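Local atomic coordinates of extracellular ligand-binding receptor (Verminephrobacter eiseniae, PDB entry 4M88), a protein that probably binds an amino acid or similar small solute outside the cytoplasm and hands it to an ABC transporter. Residues L264-E269 against I325-F330; P257-K262 against Y284-L289. One frame throughout, in Å; residues are numbered along the deposited sequence.

Contact 1: L264-E269 against I325-F330; sequences LPVQRE and IDIGGF
Val266 meets the hairpin turn at Gly328 with both its backbone and its side chain, a compact example of a helix start docking on a tight turn. Val266 N donates to Gly328 O at 2.8 Å, moderately bent, and reaches that carbonyl in plane on a lone pair. Val266 CB lies 3.2 Å from Ile327 O and also close to Gly328 O. Val266 CG1, set between the backbone N and the carbonyl carbon (chi1 64°), lies 3.2 Å from Gly328 O and also touches Phe330 CB at 4.2 Å. Val266 CG2 stands near Ile327 O and touches Ile327 CG2 at 4.2 Å, the two side chains crossing obliquely. Pro265 comes in beside it, Pro265 CD being 3.3 Å from Gly328 O, while Leu264 CB nears the same oxygen from the N-cap position. The turn is type I', with Gly328 and Gly329 at its corner; both have positive phi, and Gly328, having no side chain, lets Val266 N and Pro265 come right up to the turn. Asp326 OD1 accepts from Gly329 N at 2.8 Å in an Asx motif, which ties Gly329 back to Asp326 within the hairpin. Glu269 passes near Gly328 CA but is tied by a salt bridge to Arg296. Across the contact, one carbonyl oxygen is thus gripped by a single N-H and otherwise met by aliphatic carbons, so hairpin and helix are joined through the backbone.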
loop_
_atom_site.group_PDB
_atom_site.type_symbol
_atom_site.label_atom_id
_atom_site.label_comp_id
_atom_site.label_asym_id
_atom_site.label_seq_id
_atom_site.Cartn_x
_atom_site.Cartn_y
_atom_site.Cartn_z
ATOM N N LEU A 264 0.537 19.923 2.140
ATOM C CA LEU A 264 1.604 19.647 3.109
ATOM C C LEU A 264 2.998 19.805 2.510
ATOM O O LEU A 264 3.183 19.627 1.309
ATOM C CB LEU A 264 1.476 18.221 3.645
ATOM C CG LEU A 264 0.153 17.824 4.285
ATOM C CD1 LEU A 264 0.214 16.370 4.737
ATOM C CD2 LEU A 264 -0.149 18.742 5.442
ATOM N N PRO A 265 3.991 20.133 3.352
ATOM C CA PRO A 265 5.381 20.180 2.888
ATOM C C PRO A 265 5.811 18.871 2.228
ATOM O O PRO A 265 6.517 18.907 1.220
ATOM C CB PRO A 265 6.170 20.398 4.183
ATOM C CG PRO A 265 5.239 21.162 5.053
ATOM C CD PRO A 265 3.851 20.643 4.729
ATOM N N VAL A 266 5.377 17.730 2.761
ATOM C CA VAL A 266 5.823 16.451 2.203
ATOM C C VAL A 266 5.258 16.228 0.784
ATOM O O VAL A 266 5.909 15.615 -0.070
ATOM C CB VAL A 266 5.513 15.272 3.152
ATOM C CG1 VAL A 266 4.010 15.098 3.338
ATOM C CG2 VAL A 266 6.169 13.988 2.648
ATOM N N GLN A 267 4.056 16.735 0.527
ATOM C CA GLN A 267 3.488 16.651 -0.817
ATOM C C GLN A 267 4.336 17.437 -1.810
ATOM O O GLN A 267 4.607 16.971 -2.920
ATOM C CB GLN A 267 2.040 17.140 -0.825
ATOM C CG GLN A 267 1.072 16.140 -0.196
ATOM C CD GLN A 267 -0.252 16.771 0.171
ATOM O OE1 GLN A 267 -0.290 17.839 0.781
ATOM N NE2 GLN A 267 -1.348 16.117 -0.205
ATOM N N ARG A 268 4.769 18.628 -1.408
ATOM C CA ARG A 268 5.556 19.472 -2.296
ATOM C C ARG A 268 6.962 18.909 -2.517
ATOM O O ARG A 268 7.496 18.979 -3.629
ATOM C CB ARG A 268 5.631 20.897 -1.753
ATOM C CG ARG A 268 4.292 21.588 -1.683
ATOM C CD ARG A 268 4.407 22.925 -0.954
ATOM N NE ARG A 268 3.271 23.096 -0.056
ATOM C CZ ARG A 268 3.364 23.316 1.250
ATOM N NH1 ARG A 268 4.549 23.429 1.830
ATOM N NH2 ARG A 268 2.263 23.442 1.972
ATOM N N GLU A 269 7.553 18.355 -1.462
ATOM C CA GLU A 269 8.873 17.727 -1.558
ATOM C C GLU A 269 8.853 16.469 -2.435
ATOM O O GLU A 269 9.780 16.225 -3.212
ATOM C CB GLU A 269 9.410 17.413 -0.155
ATOM C CG GLU A 269 9.714 18.684 0.643
ATOM C CD GLU A 269 9.961 18.443 2.121
ATOM O OE1 GLU A 269 9.489 17.418 2.663
ATOM O OE2 GLU A 269 10.623 19.302 2.744
ATOM N N ILE A 325 8.435 10.960 14.479
ATOM C CA ILE A 325 9.056 11.888 13.559
ATOM C C ILE A 325 7.986 12.502 12.671
ATOM O O ILE A 325 6.936 11.900 12.412
ATOM C CB ILE A 325 10.147 11.221 12.715
ATOM C CG1 ILE A 325 9.557 10.098 11.872
ATOM C CG2 ILE A 325 11.288 10.708 13.611
ATOM C CD1 ILE A 325 10.497 9.617 10.791
ATOM N N ASP A 326 8.248 13.724 12.233
ATOM C CA ASP A 326 7.342 14.428 11.349
ATOM C C ASP A 326 8.035 14.587 9.994
ATOM O O ASP A 326 8.966 15.393 9.858
ATOM C CB ASP A 326 7.010 15.797 11.959
ATOM C CG ASP A 326 6.034 16.592 11.119
ATOM O OD1 ASP A 326 5.470 16.014 10.169
ATOM O OD2 ASP A 326 5.824 17.789 11.415
ATOM N N ILE A 327 7.594 13.815 9.003
ATOM C CA ILE A 327 8.128 13.932 7.649
ATOM C C ILE A 327 7.248 14.870 6.829
ATOM O O ILE A 327 6.298 14.427 6.188
ATOM C CB ILE A 327 8.200 12.558 6.947
ATOM C CG1 ILE A 327 8.959 11.553 7.812
ATOM C CG2 ILE A 327 8.876 12.681 5.580
ATOM C CD1 ILE A 327 8.948 10.131 7.231
ATOM N N GLY A 328 7.556 16.164 6.876
ATOM C CA GLY A 328 6.801 17.170 6.144
ATOM C C GLY A 328 5.297 17.139 6.361
ATOM O O GLY A 328 4.522 17.451 5.460
ATOM N N GLY A 329 4.869 16.764 7.562
ATOM C CA GLY A 329 3.446 16.705 7.841
ATOM C C GLY A 329 2.899 15.303 7.949
ATOM O O GLY A 329 1.781 15.108 8.429
ATOM N N PHE A 330 3.671 14.323 7.482
ATOM C CA PHE A 330 3.290 12.922 7.622
ATOM C C PHE A 330 4.061 12.347 8.799
ATOM O O PHE A 330 5.300 12.335 8.798
ATOM C CB PHE A 330 3.593 12.140 6.340
ATOM C CG PHE A 330 3.180 10.692 6.399
ATOM C CD1 PHE A 330 1.836 10.338 6.307
ATOM C CD2 PHE A 330 4.131 9.689 6.546
ATOM C CE1 PHE A 330 1.446 9.010 6.369
ATOM C CE2 PHE A 330 3.750 8.353 6.603
ATOM C CZ PHE A 330 2.400 8.016 6.516
#

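Contact 2: P257-K262 against Y284-L289; sequences PDPNDK and YTEFQL. With GOL (glycerol), chain D.
Asn260 and Tyr284 are joined by a pair of hydrogen bonds in which a side-chain amide reads the backbone of a single residue. Asn260 OD1 accepts from Tyr284 N at 2.9 Å, nearly straight and on a lone pair in the amide plane. Asn260 ND2 returns a bond of 2.9 Å to Tyr284 O, arriving tilted from that carbonyl plane. Both ends of the amide are therefore engaged, which fixes its flip. Beside this pair Pro259 fills the angle between Tyr284 and the helix: Pro259 CB lies 3.6 Å from Thr285 O and also touches the CB atoms of Tyr284 and Leu289. Pro259 O sits at the edge of the tyrosine ring, in its plane. Leu289 has CG anti to the backbone N (chi1 177°). Leu289 CD2 lies 3.0 Å from Pro257 O, a tight approach.

The next shell positions these groups. Asp258 OD1 accepts from Asn260 N at 2.7 Å in an Asx turn, and Tyr284 OH is hydrogen-bonded to Lys275. A glycerol, probably from the crystallisation liquor, bridges the two segments: Asn260 ND2 donates to its O1 at 3.0 Å, and its O2 gives a hydrogen bond of 2.6 Å to Glu286 OE2. That carboxylate also accepts from Gln254. Next along the chain from Tyr284, Thr285 OG1 accepts from Gln288 N while Gln288 OE1 accepts from Thr285 N. This reciprocal exchange is a capping box, here closing the N-terminus of helix 286-303 where a type I turn, Asp258 to Asp261, packs against it.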
loop_
_atom_site.group_PDB
_atom_site.type_symbol
_atom_site.label_atom_id
_atom_site.label_comp_id
_atom_site.label_asym_id
_atom_site.label_seq_id
_atom_site.Cartn_x
_atom_site.Cartn_y
_atom_site.Cartn_z
ATOM N N PRO A 257 -1.190 11.207 2.327
ATOM C CA PRO A 257 -1.788 12.415 1.738
ATOM C C PRO A 257 -1.864 12.272 0.227
ATOM O O PRO A 257 -1.146 11.460 -0.359
ATOM C CB PRO A 257 -0.791 13.522 2.111
ATOM C CG PRO A 257 -0.113 13.014 3.361
ATOM C CD PRO A 257 -0.002 11.519 3.148
ATOM N N ASP A 258 -2.744 13.031 -0.409
ATOM C CA ASP A 258 -2.922 12.872 -1.839
ATOM C C ASP A 258 -1.638 13.253 -2.568
ATOM O O ASP A 258 -1.056 14.296 -2.285
ATOM C CB ASP A 258 -4.086 13.732 -2.334
ATOM C CG ASP A 258 -4.454 13.413 -3.767
ATOM O OD1 ASP A 258 -3.761 13.935 -4.666
ATOM O OD2 ASP A 258 -5.409 12.624 -3.982
ATOM N N PRO A 259 -1.195 12.397 -3.513
ATOM C CA PRO A 259 0.069 12.612 -4.234
ATOM C C PRO A 259 0.016 13.806 -5.184
ATOM O O PRO A 259 1.061 14.282 -5.626
ATOM C CB PRO A 259 0.261 11.306 -5.014
ATOM C CG PRO A 259 -1.122 10.722 -5.150
ATOM C CD PRO A 259 -1.832 11.116 -3.872
ATOM N N ASN A 260 -1.186 14.295 -5.478
ATOM C CA ASN A 260 -1.324 15.399 -6.412
ATOM C C ASN A 260 -1.769 16.725 -5.799
ATOM O O ASN A 260 -1.908 17.722 -6.507
ATOM C CB ASN A 260 -2.259 14.997 -7.560
ATOM C CG ASN A 260 -1.660 13.907 -8.419
ATOM O OD1 ASN A 260 -0.647 14.129 -9.082
ATOM N ND2 ASN A 260 -2.271 12.718 -8.401
ATOM N N ASP A 261 -1.986 16.742 -4.489
ATOM C CA ASP A 261 -2.344 17.986 -3.805
ATOM C C ASP A 261 -1.095 18.616 -3.194
ATOM O O ASP A 261 -0.059 17.957 -3.066
ATOM C CB ASP A 261 -3.428 17.749 -2.747
ATOM C CG ASP A 261 -4.801 17.487 -3.361
ATOM O OD1 ASP A 261 -5.091 18.044 -4.446
ATOM O OD2 ASP A 261 -5.594 16.727 -2.755
ATOM N N LYS A 262 -1.187 19.888 -2.825
ATOM C CA LYS A 262 -0.005 20.649 -2.436
ATOM C C LYS A 262 -0.098 21.243 -1.037
ATOM O O LYS A 262 0.633 22.170 -0.696
ATOM C CB LYS A 262 0.261 21.753 -3.459
ATOM C CG LYS A 262 1.432 21.454 -4.367
ATOM C CD LYS A 262 1.272 22.089 -5.739
ATOM C CE LYS A 262 2.619 22.566 -6.270
ATOM N NZ LYS A 262 3.713 21.575 -6.015
ATOM N N TYR A 284 0.755 12.118 -10.601
ATOM C CA TYR A 284 1.391 11.098 -9.749
ATOM C C TYR A 284 0.404 10.106 -9.152
ATOM O O TYR A 284 -0.800 10.352 -9.146
ATOM C CB TYR A 284 2.203 11.758 -8.638
ATOM C CG TYR A 284 3.178 12.755 -9.198
ATOM C CD1 TYR A 284 4.030 12.402 -10.236
ATOM C CD2 TYR A 284 3.209 14.058 -8.735
ATOM C CE1 TYR A 284 4.908 13.318 -10.786
ATOM C CE2 TYR A 284 4.079 14.981 -9.269
ATOM C CZ TYR A 284 4.925 14.607 -10.295
ATOM O OH TYR A 284 5.796 15.527 -10.831
ATOM N N THR A 285 0.919 8.978 -8.661
ATOM C CA THR A 285 0.075 7.961 -8.032
ATOM C C THR A 285 0.444 7.735 -6.566
ATOM O O THR A 285 1.516 8.151 -6.099
ATOM C CB THR A 285 0.184 6.603 -8.736
ATOM O OG1 THR A 285 1.456 6.010 -8.441
ATOM C CG2 THR A 285 0.039 6.762 -10.230
ATOM N N GLU A 286 -0.445 7.042 -5.860
ATOM C CA GLU A 286 -0.237 6.691 -4.463
ATOM C C GLU A 286 0.954 5.743 -4.293
ATOM O O GLU A 286 1.655 5.790 -3.285
ATOM C CB GLU A 286 -1.509 6.044 -3.907
ATOM C CG GLU A 286 -2.727 6.987 -3.851
ATOM C CD GLU A 286 -3.473 7.106 -5.177
ATOM O OE1 GLU A 286 -2.982 6.591 -6.209
ATOM O OE2 GLU A 286 -4.569 7.713 -5.176
ATOM N N PHE A 287 1.195 4.882 -5.274
ATOM C CA PHE A 287 2.350 3.988 -5.174
ATOM C C PHE A 287 3.681 4.723 -5.303
ATOM O O PHE A 287 4.652 4.370 -4.639
ATOM C CB PHE A 287 2.257 2.840 -6.172
ATOM C CG PHE A 287 1.304 1.763 -5.740
ATOM C CD1 PHE A 287 1.344 1.280 -4.434
ATOM C CD2 PHE A 287 0.344 1.277 -6.606
ATOM C CE1 PHE A 287 0.445 0.301 -4.007
ATOM C CE2 PHE A 287 -0.551 0.297 -6.192
ATOM C CZ PHE A 287 -0.496 -0.192 -4.890
ATOM N N GLN A 288 3.736 5.739 -6.155
ATOM C CA GLN A 288 4.933 6.583 -6.210
ATOM C C GLN A 288 5.167 7.242 -4.857
ATOM O O GLN A 288 6.285 7.271 -4.360
ATOM C CB GLN A 288 4.795 7.642 -7.308
ATOM C CG GLN A 288 4.874 7.020 -8.699
ATOM C CD GLN A 288 4.396 7.931 -9.790
ATOM O OE1 GLN A 288 3.722 8.921 -9.529
ATOM N NE2 GLN A 288 4.738 7.597 -11.039
ATOM N N LEU A 289 4.111 7.770 -4.253
ATOM C CA LEU A 289 4.268 8.449 -2.971
ATOM C C LEU A 289 4.655 7.460 -1.883
ATOM O O LEU A 289 5.466 7.773 -1.018
ATOM C CB LEU A 289 2.999 9.226 -2.596
ATOM C CG LEU A 289 3.023 9.918 -1.232
ATOM C CD1 LEU A 289 4.202 10.870 -1.130
ATOM C CD2 LEU A 289 1.725 10.685 -1.028
HETATM C C1 GOL D . -5.187 10.769 -6.405
HETATM O O1 GOL D . -4.606 12.014 -6.726
HETATM C C2 GOL D . -4.964 9.764 -7.538
HETATM O O2 GOL D . -5.761 8.630 -7.257
HETATM C C3 GOL D . -5.373 10.363 -8.888
HETATM O O3 GOL D . -5.182 9.412 -9.923
#

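In the fold
Contacts 1 and 2 lie with their centres about 12 Å apart on the same side of the chain's centre, and their segments alternate along the sequence: 257-262, 264-269, 284-289, 325-330. The chain leaves strand 250-254 of the mixed sheet, runs through the loop of contact 2 and enters helix 265-277, whose start makes contact 1. Helix 286-303 begins in contact 2 and continues past contact 1, where Leu293 touches Val266. The two sites are also joined directly, by probable hydrogen bonds from Gln267 NE2 to Asp258 O and from Arg268 NE to Lys262 O. The loop after strand 250-254, the starts of both helices and the 325-332 hairpin are thus tied together within this periplasmic-binding-protein fold.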